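Local coordinates for protein methyltransferase (Pyrococcus horikoshii, PDB 1IXK) that probably methylates cytidine at carbon 5 in RNA, likely tRNA, with S-adenosyl-L-methionine as methyl donor, at residues A[151-154]-A[155-158]. Numbering follows the deposited sequence.
Sequences VDEN and RLRE
Asp-152 N-caps the helix that begins at Glu-153: its OD1 accepts from Arg-155 N at 2.9 Å with an N-H...O angle of 164°. The donor stands above the carboxylate plane, 54° out of it. CG lies anti to the backbone N (chi1 -173°), beside the carbonyl carbon, from where OD1 reaches Arg-155 N. Main-chain bonds continue the winding, Leu-156 N to Asp-152 O at 2.9 Å, Arg-157 N to Glu-153 O at 2.8 Å and Glu-158 N to Asn-154 O at 3.1 Å. An alanine in place of Asp-152 would probably leave Arg-155 N without its cap and the first turn more prone to fray.

Among the side chains, Glu-153 CG sits over the centre of the Arg-157 guanidinium, 3.6 Å from CZ, while Asn-154 OD1 lies at that group's edge. Any attraction between the charges is probably weak and undirected, since Glu-153 OE2 is 4.4 Å from Arg-157 NE and well out of the guanidinium plane. Arg-155, bent at chi3, brings its NH2 to 3.8 Å from Asp-152 CB, yet NH2 forms a salt bridge with Asp-150 OD1, a predicted S-adenosyl-L-methionine-binding residue.

This surface turn opens helix 153-166, the crossover between parallel strands 145-149 and 171-174 in the Rossmann-like methyltransferase sheet, with Arg-155 also touching Ala-128 of the predicted cofactor loop.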
ATOM      1  N   VAL A 151     -12.898   9.481  -8.887  1.00 17.77           N
ATOM      2  CA  VAL A 151     -13.619   9.899 -10.088  1.00 17.69           C
ATOM      3  C   VAL A 151     -14.924   9.123 -10.261  1.00 20.13           C
ATOM      4  O   VAL A 151     -15.773   9.493 -11.075  1.00 20.96           O
ATOM      5  CB  VAL A 151     -12.757   9.703 -11.355  1.00 19.61           C
ATOM      6  CG1 VAL A 151     -11.470  10.522 -11.241  1.00 18.60           C
ATOM      7  CG2 VAL A 151     -12.435   8.223 -11.544  1.00 20.11           C
ATOM      8  N   ASP A 152     -15.080   8.054  -9.486  1.00 19.18           N
ATOM      9  CA  ASP A 152     -16.269   7.201  -9.552  1.00 21.07           C
ATOM     10  C   ASP A 152     -17.239   7.571  -8.437  1.00 20.07           C
ATOM     11  O   ASP A 152     -17.024   7.209  -7.282  1.00 20.13           O
ATOM     12  CB  ASP A 152     -15.858   5.732  -9.401  1.00 22.35           C
ATOM     13  CG  ASP A 152     -17.013   4.768  -9.635  1.00 26.18           C
ATOM     14  OD1 ASP A 152     -18.119   5.012  -9.116  1.00 26.67           O
ATOM     15  OD2 ASP A 152     -16.805   3.753 -10.332  1.00 30.12           O
ATOM     16  N   GLU A 153     -18.314   8.274  -8.783  1.00 20.11           N
ATOM     17  CA  GLU A 153     -19.292   8.697  -7.783  1.00 20.13           C
ATOM     18  C   GLU A 153     -19.940   7.552  -7.008  1.00 21.78           C
ATOM     19  O   GLU A 153     -20.159   7.666  -5.801  1.00 20.44           O
ATOM     20  CB  GLU A 153     -20.395   9.541  -8.424  1.00 21.68           C
ATOM     21  CG  GLU A 153     -21.296  10.226  -7.391  1.00 20.51           C
ATOM     22  CD  GLU A 153     -20.570  11.332  -6.636  1.00 21.18           C
ATOM     23  OE1 GLU A 153     -20.219  12.345  -7.272  1.00 20.17           O
ATOM     24  OE2 GLU A 153     -20.343  11.190  -5.410  1.00 19.76           O
ATOM     25  N   ASN A 154     -20.257   6.457  -7.696  1.00 21.72           N
ATOM     26  CA  ASN A 154     -20.880   5.318  -7.034  1.00 25.64           C
ATOM     27  C   ASN A 154     -19.963   4.753  -5.962  1.00 24.45           C
ATOM     28  O   ASN A 154     -20.401   4.432  -4.860  1.00 26.20           O
ATOM     29  CB  ASN A 154     -21.215   4.221  -8.047  1.00 28.38           C
ATOM     30  CG  ASN A 154     -22.224   4.674  -9.081  1.00 31.68           C
ATOM     31  OD1 ASN A 154     -23.282   5.202  -8.741  1.00 32.69           O
ATOM     32  ND2 ASN A 154     -21.902   4.464 -10.353  1.00 34.13           N
ATOM     33  N   ARG A 155     -18.685   4.635  -6.295  1.00 23.54           N
ATOM     34  CA  ARG A 155     -17.701   4.112  -5.361  1.00 23.46           C
ATOM     35  C   ARG A 155     -17.520   5.099  -4.214  1.00 22.53           C
ATOM     36  O   ARG A 155     -17.399   4.704  -3.051  1.00 20.67           O
ATOM     37  CB  ARG A 155     -16.374   3.890  -6.087  1.00 24.73           C
ATOM     38  CG  ARG A 155     -15.326   3.143  -5.284  1.00 26.82           C
ATOM     39  CD  ARG A 155     -14.230   2.633  -6.207  1.00 26.68           C
ATOM     40  NE  ARG A 155     -13.624   3.713  -6.981  1.00 28.93           N
ATOM     41  CZ  ARG A 155     -12.787   3.524  -7.994  1.00 28.25           C
ATOM     42  NH1 ARG A 155     -12.456   2.293  -8.356  1.00 30.52           N
ATOM     43  NH2 ARG A 155     -12.279   4.563  -8.644  1.00 28.38           N
ATOM     44  N   LEU A 156     -17.515   6.387  -4.545  1.00 20.68           N
ATOM     45  CA  LEU A 156     -17.356   7.429  -3.539  1.00 21.30           C
ATOM     46  C   LEU A 156     -18.523   7.356  -2.557  1.00 22.35           C
ATOM     47  O   LEU A 156     -18.342   7.523  -1.351  1.00 20.84           O
ATOM     48  CB  LEU A 156     -17.297   8.807  -4.211  1.00 22.14           C
ATOM     49  CG  LEU A 156     -16.891  10.000  -3.342  1.00 24.56           C
ATOM     50  CD1 LEU A 156     -16.504  11.178  -4.236  1.00 26.01           C
ATOM     51  CD2 LEU A 156     -18.037  10.380  -2.405  1.00 24.07           C
ATOM     52  N   ARG A 157     -19.721   7.103  -3.075  1.00 22.49           N
ATOM     53  CA  ARG A 157     -20.902   6.989  -2.228  1.00 25.00           C
ATOM     54  C   ARG A 157     -20.766   5.801  -1.286  1.00 25.09           C
ATOM     55  O   ARG A 157     -21.133   5.879  -0.114  1.00 26.40           O
ATOM     56  CB  ARG A 157     -22.156   6.818  -3.086  1.00 26.14           C
ATOM     57  CG  ARG A 157     -22.604   8.088  -3.767  1.00 29.92           C
ATOM     58  CD  ARG A 157     -23.616   7.792  -4.857  1.00 32.68           C
ATOM     59  NE  ARG A 157     -24.145   9.014  -5.450  1.00 34.11           N
ATOM     60  CZ  ARG A 157     -24.641   9.087  -6.680  1.00 35.65           C
ATOM     61  NH1 ARG A 157     -24.667   8.001  -7.443  1.00 37.26           N
ATOM     62  NH2 ARG A 157     -25.115  10.237  -7.144  1.00 34.60           N
ATOM     63  N   GLU A 158     -20.242   4.700  -1.812  1.00 26.83           N
ATOM     64  CA  GLU A 158     -20.042   3.484  -1.038  1.00 28.88           C
ATOM     65  C   GLU A 158     -19.052   3.754   0.088  1.00 28.45           C
ATOM     66  O   GLU A 158     -19.275   3.363   1.236  1.00 27.30           O
ATOM     67  CB  GLU A 158     -19.504   2.377  -1.949  1.00 34.05           C
ATOM     68  CG  GLU A 158     -18.921   1.171  -1.227  1.00 40.51           C
ATOM     69  CD  GLU A 158     -18.276   0.176  -2.183  1.00 45.40           C
ATOM     70  OE1 GLU A 158     -17.391   0.585  -2.968  1.00 47.71           O
ATOM     71  OE2 GLU A 158     -18.648  -1.017  -2.150  1.00 48.26           O
TER